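Local coordinates for surface glycan binding protein B (Bacteroides ovatus, PDB 6E57), which binds mixed-linkage beta-glucan, probably at the cell surface for its use by this gut symbiont, at residues Ser136-Ala140 with Phe141-Val145; Leu391-Asp394 with Met395-Ile399; Ser248-Gly252 with Gly253-Ser257. All coordinates share one frame; numbering follows the deposited sequence.

Interaction 1: Ser136-Ala140 with Phe141-Val145; sequences SKEVA and FERIV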
loop_
_atom_site.group_PDB
_atom_site.type_symbol
_atom_site.label_atom_id
_atom_site.label_comp_id
_atom_site.label_asym_id
_atom_site.label_seq_id
_atom_site.Cartn_x
_atom_site.Cartn_y
_atom_site.Cartn_z
ATOM N N SER A 136 -1.123 14.016 -8.422
ATOM C CA SER A 136 -1.003 13.298 -7.168
ATOM C C SER A 136 -1.518 11.866 -7.338
ATOM O O SER A 136 -2.612 11.657 -7.856
ATOM C CB SER A 136 -1.744 14.017 -6.070
ATOM O OG SER A 136 -1.537 13.386 -4.814
ATOM N N LYS A 137 -0.696 10.902 -6.907
ATOM C CA LYS A 137 -1.090 9.511 -6.708
ATOM C C LYS A 137 -0.950 9.158 -5.224
ATOM O O LYS A 137 -0.371 9.923 -4.435
ATOM C CB LYS A 137 -0.217 8.564 -7.535
ATOM C CG LYS A 137 -0.186 8.848 -9.029
ATOM C CD LYS A 137 0.343 7.692 -9.848
ATOM C CE LYS A 137 0.080 7.858 -11.330
ATOM N NZ LYS A 137 -0.180 6.553 -11.982
ATOM N N GLU A 138 -1.484 7.989 -4.862
ATOM C CA GLU A 138 -1.329 7.432 -3.535
ATOM C C GLU A 138 0.061 6.796 -3.436
ATOM O O GLU A 138 0.414 5.950 -4.251
ATOM C CB GLU A 138 -2.423 6.401 -3.248
ATOM C CG GLU A 138 -2.331 5.805 -1.853
ATOM C CD GLU A 138 -3.616 5.187 -1.330
ATOM O OE1 GLU A 138 -4.238 4.388 -2.069
ATOM O OE2 GLU A 138 -3.995 5.514 -0.186
ATOM N N VAL A 139 0.842 7.232 -2.442
ATOM C CA VAL A 139 2.126 6.624 -2.114
ATOM C C VAL A 139 1.878 5.429 -1.182
ATOM O O VAL A 139 2.111 4.286 -1.567
ATOM C CB VAL A 139 3.092 7.651 -1.492
ATOM C CG1 VAL A 139 4.302 6.987 -0.848
ATOM C CG2 VAL A 139 3.526 8.689 -2.516
ATOM N N ALA A 140 1.403 5.717 0.038
ATOM C CA ALA A 140 1.154 4.705 1.064
ATOM C C ALA A 140 -0.359 4.553 1.265
ATOM O O ALA A 140 -1.009 3.828 0.514
ATOM C CB ALA A 140 1.872 5.067 2.344
ATOM N N PHE A 141 -0.908 5.244 2.271
ATOM C CA PHE A 141 -2.297 5.066 2.668
ATOM C C PHE A 141 -2.933 6.427 3.001
ATOM O O PHE A 141 -3.946 6.480 3.701
ATOM C CB PHE A 141 -2.364 4.071 3.831
ATOM C CG PHE A 141 -1.790 2.709 3.519
ATOM C CD1 PHE A 141 -2.532 1.766 2.814
ATOM C CD2 PHE A 141 -0.506 2.366 3.923
ATOM C CE1 PHE A 141 -2.004 0.515 2.524
ATOM C CE2 PHE A 141 0.020 1.114 3.630
ATOM C CZ PHE A 141 -0.730 0.190 2.933
ATOM N N GLU A 142 -2.371 7.511 2.446
ATOM C CA GLU A 142 -2.733 8.888 2.817
ATOM C C GLU A 142 -4.064 9.306 2.169
ATOM O O GLU A 142 -4.662 10.308 2.569
ATOM C CB GLU A 142 -1.608 9.861 2.456
ATOM C CG GLU A 142 -1.454 10.134 0.967
ATOM C CD GLU A 142 -0.585 9.158 0.188
ATOM O OE1 GLU A 142 -0.048 8.210 0.804
ATOM O OE2 GLU A 142 -0.446 9.353 -1.042
ATOM N N ARG A 143 -4.526 8.541 1.173
ATOM C CA ARG A 143 -5.796 8.813 0.491
ATOM C C ARG A 143 -6.994 8.357 1.342
ATOM O O ARG A 143 -8.133 8.612 0.976
ATOM C CB ARG A 143 -5.817 8.154 -0.893
ATOM C CG ARG A 143 -5.608 9.126 -2.046
ATOM C CD ARG A 143 -4.197 9.669 -2.158
ATOM N NE ARG A 143 -4.060 10.896 -2.937
ATOM C CZ ARG A 143 -4.563 11.110 -4.152
ATOM N NH1 ARG A 143 -5.724 10.592 -4.507
ATOM N NH2 ARG A 143 -3.908 11.873 -5.008
ATOM N N ILE A 144 -6.741 7.674 2.463
ATOM C CA ILE A 144 -7.781 7.370 3.443
ATOM C C ILE A 144 -7.786 8.501 4.479
ATOM O O ILE A 144 -6.808 8.688 5.202
ATOM C CB ILE A 144 -7.562 5.974 4.067
ATOM C CG1 ILE A 144 -7.647 4.871 3.007
ATOM C CG2 ILE A 144 -8.535 5.724 5.211
ATOM C CD1 ILE A 144 -6.985 3.579 3.407
ATOM N N VAL A 145 -8.895 9.251 4.526
ATOM C CA VAL A 145 -8.986 10.511 5.261
ATOM C C VAL A 145 -10.232 10.485 6.150
ATOM O O VAL A 145 -11.112 9.648 5.974
ATOM C CB VAL A 145 -9.012 11.716 4.303
ATOM C CG1 VAL A 145 -7.795 11.733 3.393
ATOM C CG2 VAL A 145 -10.288 11.767 3.481
#

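Interaction 2: Leu391-Asp394 with Met395-Ile399; sequences LTQD and MLNKI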
loop_
_atom_site.group_PDB
_atom_site.type_symbol
_atom_site.label_atom_id
_atom_site.label_comp_id
_atom_site.label_asym_id
_atom_site.label_seq_id
_atom_site.Cartn_x
_atom_site.Cartn_y
_atom_site.Cartn_z
ATOM N N LEU A 391 17.278 -16.402 7.523
ATOM C CA LEU A 391 18.256 -17.466 7.356
ATOM C C LEU A 391 17.589 -18.672 6.682
ATOM O O LEU A 391 16.808 -19.389 7.308
ATOM C CB LEU A 391 18.825 -17.841 8.728
ATOM C CG LEU A 391 19.528 -16.713 9.481
ATOM C CD1 LEU A 391 19.937 -17.159 10.874
ATOM C CD2 LEU A 391 20.736 -16.213 8.707
ATOM N N THR A 392 17.913 -18.882 5.402
ATOM C CA THR A 392 17.458 -20.041 4.636
ATOM C C THR A 392 18.241 -21.283 5.072
ATOM O O THR A 392 19.222 -21.183 5.803
ATOM C CB THR A 392 17.620 -19.808 3.129
ATOM O OG1 THR A 392 19.005 -19.585 2.863
ATOM C CG2 THR A 392 16.800 -18.643 2.619
ATOM N N GLN A 393 17.799 -22.455 4.602
ATOM C CA GLN A 393 18.464 -23.718 4.901
ATOM C C GLN A 393 19.861 -23.723 4.263
ATOM O O GLN A 393 20.792 -24.302 4.817
ATOM C CB GLN A 393 17.616 -24.903 4.428
ATOM C CG GLN A 393 18.200 -26.266 4.781
ATOM C CD GLN A 393 18.355 -26.482 6.267
ATOM O OE1 GLN A 393 17.383 -26.503 7.018
ATOM N NE2 GLN A 393 19.589 -26.652 6.708
ATOM N N ASP A 394 19.997 -23.071 3.103
ATOM C CA ASP A 394 21.283 -22.952 2.412
ATOM C C ASP A 394 22.242 -22.089 3.242
ATOM O O ASP A 394 23.400 -22.441 3.402
ATOM C CB ASP A 394 21.116 -22.390 0.998
ATOM C CG ASP A 394 20.730 -23.428 -0.043
ATOM O OD1 ASP A 394 20.427 -24.572 0.342
ATOM O OD2 ASP A 394 20.741 -23.083 -1.233
ATOM N N MET A 395 21.747 -20.957 3.754
ATOM C CA MET A 395 22.546 -20.063 4.588
ATOM C C MET A 395 23.034 -20.815 5.833
ATOM O O MET A 395 24.221 -20.786 6.143
ATOM C CB MET A 395 21.744 -18.836 5.027
ATOM C CG MET A 395 21.564 -17.811 3.931
ATOM S SD MET A 395 20.686 -16.357 4.540
ATOM C CE MET A 395 20.109 -15.659 2.996
ATOM N N LEU A 396 22.111 -21.488 6.528
ATOM C CA LEU A 396 22.430 -22.228 7.751
ATOM C C LEU A 396 23.474 -23.315 7.454
ATOM O O LEU A 396 24.371 -23.545 8.267
ATOM C CB LEU A 396 21.147 -22.831 8.335
ATOM C CG LEU A 396 20.156 -21.829 8.928
ATOM C CD1 LEU A 396 18.805 -22.484 9.177
ATOM C CD2 LEU A 396 20.691 -21.218 10.212
ATOM N N ASN A 397 23.355 -23.965 6.289
ATOM C CA ASN A 397 24.262 -25.036 5.880
ATOM C C ASN A 397 25.668 -24.476 5.647
ATOM O O ASN A 397 26.657 -25.103 6.012
ATOM C CB ASN A 397 23.782 -25.750 4.615
ATOM C CG ASN A 397 22.570 -26.628 4.840
ATOM O OD1 ASN A 397 22.184 -26.900 5.978
ATOM N ND2 ASN A 397 21.962 -27.074 3.755
ATOM N N LYS A 398 25.735 -23.297 5.028
ATOM C CA LYS A 398 26.990 -22.660 4.676
ATOM C C LYS A 398 27.696 -22.188 5.954
ATOM O O LYS A 398 28.916 -22.279 6.058
ATOM C CB LYS A 398 26.735 -21.514 3.694
ATOM C CG LYS A 398 27.986 -20.893 3.091
ATOM C CD LYS A 398 27.705 -20.000 1.902
ATOM C CE LYS A 398 27.354 -20.782 0.655
ATOM N NZ LYS A 398 27.553 -19.968 -0.566
ATOM N N ILE A 399 26.915 -21.704 6.925
ATOM C CA ILE A 399 27.438 -21.247 8.212
ATOM C C ILE A 399 28.165 -22.402 8.921
ATOM O O ILE A 399 29.228 -22.196 9.500
ATOM C CB ILE A 399 26.312 -20.640 9.075
ATOM C CG1 ILE A 399 25.866 -19.281 8.527
ATOM C CG2 ILE A 399 26.728 -20.543 10.538
ATOM C CD1 ILE A 399 24.609 -18.738 9.167
#

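Interaction 3: Ser248-Gly252 with Gly253-Ser257; sequences SLTIG and GQTVS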
loop_
_atom_site.group_PDB
_atom_site.type_symbol
_atom_site.label_atom_id
_atom_site.label_comp_id
_atom_site.label_asym_id
_atom_site.label_seq_id
_atom_site.Cartn_x
_atom_site.Cartn_y
_atom_site.Cartn_z
ATOM N N SER A 248 -10.322 -0.808 23.153
ATOM C CA SER A 248 -9.650 -2.075 23.429
ATOM C C SER A 248 -9.379 -2.851 22.133
ATOM O O SER A 248 -10.090 -2.690 21.143
ATOM C CB SER A 248 -10.458 -2.906 24.392
ATOM O OG SER A 248 -11.750 -3.168 23.869
ATOM N N LEU A 249 -8.332 -3.686 22.178
ATOM C CA LEU A 249 -8.013 -4.688 21.163
ATOM C C LEU A 249 -7.934 -6.060 21.845
ATOM O O LEU A 249 -7.389 -6.175 22.944
ATOM C CB LEU A 249 -6.676 -4.339 20.502
ATOM C CG LEU A 249 -6.639 -3.029 19.715
ATOM C CD1 LEU A 249 -5.206 -2.628 19.400
ATOM C CD2 LEU A 249 -7.453 -3.134 18.436
ATOM N N THR A 250 -8.479 -7.090 21.184
ATOM C CA THR A 250 -8.430 -8.467 21.671
ATOM C C THR A 250 -7.662 -9.329 20.660
ATOM O O THR A 250 -8.062 -9.429 19.513
ATOM C CB THR A 250 -9.844 -9.001 21.937
ATOM O OG1 THR A 250 -10.449 -8.146 22.905
ATOM C CG2 THR A 250 -9.863 -10.429 22.440
ATOM N N ILE A 251 -6.551 -9.922 21.110
ATOM C CA ILE A 251 -5.735 -10.864 20.330
ATOM C C ILE A 251 -5.723 -12.190 21.096
ATOM O O ILE A 251 -5.673 -12.199 22.325
ATOM C CB ILE A 251 -4.309 -10.322 20.089
ATOM C CG1 ILE A 251 -4.311 -8.838 19.710
ATOM C CG2 ILE A 251 -3.575 -11.156 19.049
ATOM C CD1 ILE A 251 -4.069 -7.901 20.873
ATOM N N GLY A 252 -5.769 -13.306 20.366
ATOM C CA GLY A 252 -6.141 -14.561 20.974
ATOM C C GLY A 252 -7.457 -14.371 21.702
ATOM O O GLY A 252 -8.449 -13.978 21.088
ATOM N N GLY A 253 -7.452 -14.576 23.020
ATOM C CA GLY A 253 -8.594 -14.224 23.864
ATOM C C GLY A 253 -8.232 -13.147 24.872
ATOM O O GLY A 253 -8.919 -12.983 25.881
ATOM N N GLN A 254 -7.157 -12.407 24.576
ATOM C CA GLN A 254 -6.498 -11.520 25.525
ATOM C C GLN A 254 -6.802 -10.067 25.150
ATOM O O GLN A 254 -6.338 -9.581 24.124
ATOM C CB GLN A 254 -4.987 -11.767 25.525
ATOM C CG GLN A 254 -4.588 -13.228 25.693
ATOM C CD GLN A 254 -4.783 -13.739 27.101
ATOM O OE1 GLN A 254 -5.898 -13.807 27.614
ATOM N NE2 GLN A 254 -3.688 -14.125 27.735
ATOM N N THR A 255 -7.574 -9.386 26.004
ATOM C CA THR A 255 -7.964 -7.996 25.793
ATOM C C THR A 255 -6.909 -7.049 26.381
ATOM O O THR A 255 -6.396 -7.273 27.483
ATOM C CB THR A 255 -9.349 -7.735 26.389
ATOM O OG1 THR A 255 -10.231 -8.578 25.651
ATOM C CG2 THR A 255 -9.781 -6.288 26.297
ATOM N N VAL A 256 -6.620 -5.981 25.626
ATOM C CA VAL A 256 -5.675 -4.934 25.995
ATOM C C VAL A 256 -6.399 -3.587 25.879
ATOM O O VAL A 256 -6.877 -3.245 24.801
ATOM C CB VAL A 256 -4.427 -4.979 25.091
ATOM C CG1 VAL A 256 -3.432 -3.882 25.435
ATOM C CG2 VAL A 256 -3.754 -6.343 25.126
ATOM N N SER A 257 -6.481 -2.845 26.993
ATOM C CA SER A 257 -7.158 -1.539 27.036
ATOM C C SER A 257 -6.196 -0.406 27.439
ATOM O O SER A 257 -6.598 0.761 27.462
ATOM C CB SER A 257 -8.362 -1.596 27.946
ATOM O OG SER A 257 -8.032 -2.188 29.192
#

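Interaction 1: Ser136-Ala140 with Phe141-Val145
The loop that carries strand 135-137 into strand 144-145, an edge strand of a five-stranded mixed sheet, is closed on itself by Glu142, whose carboxylate turns back onto the backbone of Val139 and Ala140. Val139 N donates to Glu142 OE2 at 2.8 Å with an N-H...O angle of 166°, and Ala140 N donates to Glu142 OE1 at 3.0 Å. Each oxygen accepts on its syn lone pair, the side facing its twin, so the acid receives two successive amides as a fork and its rotation is fixed at two points. Glu142 CG sits between the backbone N and the carbonyl carbon (chi1 73°), and a bend at chi2 then brings the carboxylate back to these amides. The Glu138 side chain runs antiparallel alongside it, the carboxylate planes 87° apart. Glu138 OE2 ends 3.3 Å from Arg143 CB and takes a weak bond from Arg143 N. Beyond, Arg143 NH2 donates to Ser136 OG at 2.8 Å, with the hydroxyl lying in the guanidinium plane, while Lys137 C and Glu138 N lie over one face of that group. Ser136 OG is also bonded to Tyr154 O, and Arg143 NH1 reaches the carbonyls of Ala212 and Met214 on strand 209-217, so the buried guanidinium is held from several directions. Phe141 to Ile144 form a type I beta turn, with Ile144 N bonded to Phe141 O at 3.3 Å. A tight turn delivering a short edge strand parallel to strand 209-217 is consistent with an immunoglobulin-like beta-sandwich domain.

Interaction 2: Leu391-Asp394 with Met395-Ile399
Met395 lies against Leu391 and Thr392 at the start of helix 393-401, and its side chain can be followed outward over that end. CB stands 3.5 Å from Thr392 O. CG, set anti to the carbonyl carbon, comes to 3.3 Å from Thr392 OG1, so the second methylene lies beside the capping hydroxyl. The chain then runs on extended, which puts SD 3.9 Å from Leu391 CA, with the Leu391 side chain crossing it at about a right angle. CE, at the tip, is 4.1 Å from Thr392 OG1.

Thr392 is the N-cap residue. Its OG1 sits between the backbone N and the carbonyl carbon (chi1 60°), which points the hydroxyl at the helix end, where it accepts from Met395 N at 3.2 Å with an N-H...O angle of 161°. A valine here would remove that acceptor, and Met395 N would probably lose its capping partner in the first turn, leaving the helix start less firmly defined. Thr392 O meanwhile takes the first i to i+4 bond, from Leu396 N.

From the first helical residue, Gln393 NE2 donates to Asn397 OD1, one turn on, at 2.7 Å. The oxygen lies in the amide plane of Gln393, but the donor stands above the carbonyl plane of Asn397, the two amide planes being 42° apart. Toward the interior, Leu396 CD2 packs on Leu391 CB at 4.1 Å.

This buried side of the helix is continued by Phe341 of helix 338-343, which touches Leu391 and Ile399, and by Ile344 and Ala346 against Leu396, while backbone bonds of Leu391 to Gly347 and Ser348 fasten the residue before the cap just ahead of strand 349-356.

Interaction 3: Ser248-Gly252 with Gly253-Ser257
Thr250 and Thr255 face each other across a beta hairpin whose strands, 246-251 and 254-256, are joined by a type II' turn from Ile251 to Gln254. The short strand axes run at 156° and approach to 4.6 Å, the evidence for an antiparallel pair with some twist. Because side chains alternate between faces, the two threonines share one face, and Leu249, Ile251, Gln254 and Val256 project from the other.

Thr250 and Thr255 form the non-hydrogen-bonded pair; with no backbone bond directly between them, their side chains supply a link on the face of the sheet. In each, OG1 lies anti to the carbonyl carbon (chi1 -59° in Thr250, -63° in Thr255), and the matching torsions turn the two hydroxyls together: the OG1 atoms of Thr250 and Thr255 are hydrogen-bonded at 2.8 Å, although either could be the donor. The side chains slant across one another, with Thr250 CG2 3.7 Å from Thr255 OG1.

The pairs on either side are backbone-bonded. Leu249 N donates to Val256 O at 3.0 Å, and Val256 N returns to Leu249 O at 2.8 Å. Nearer the turn, Ile251 and Gln254 exchange a similar couple, the donors standing above the carbonyl planes. Gly252 takes a positive phi, as the first corner of a type II' turn requires, and a CB here would clash with Gly253 N.

On the face of Leu249, Ile251 and Val256, which Gln254 shares, Leu249 and Val256 both rest on Leu269 of strand 266-270, while Ile251 packs against Met281, Pro272 and Leu274. On the threonine face, Thr250 lies beside Thr282 of strand 277-285, and the contact runs on along the hairpin where Thr255 CG2 comes to 3.9 Å from Ser248 CB.

Overall arrangement
All three contacts are local, each within one run of chain, and none touches another: centres lie 29 to 39 Å apart. Interaction 3 is a surface hairpin, though Leu249 and Ile251 are buried, held by a ladder of backbone bonds plus one hydroxyl pair. Interactions 1 and 2 are partly buried. Interaction 1, its centre about 9 Å from that of the chain, relies on charged side chains that bond backbone amides and carbonyls in a loop. Interaction 2, its centre about 32 Å away, organises a helix start through a capping hydroxyl and packed leucines, with the side chain of Lys398 about 11 Å from a bound glucose unit. No two share a strand or helix.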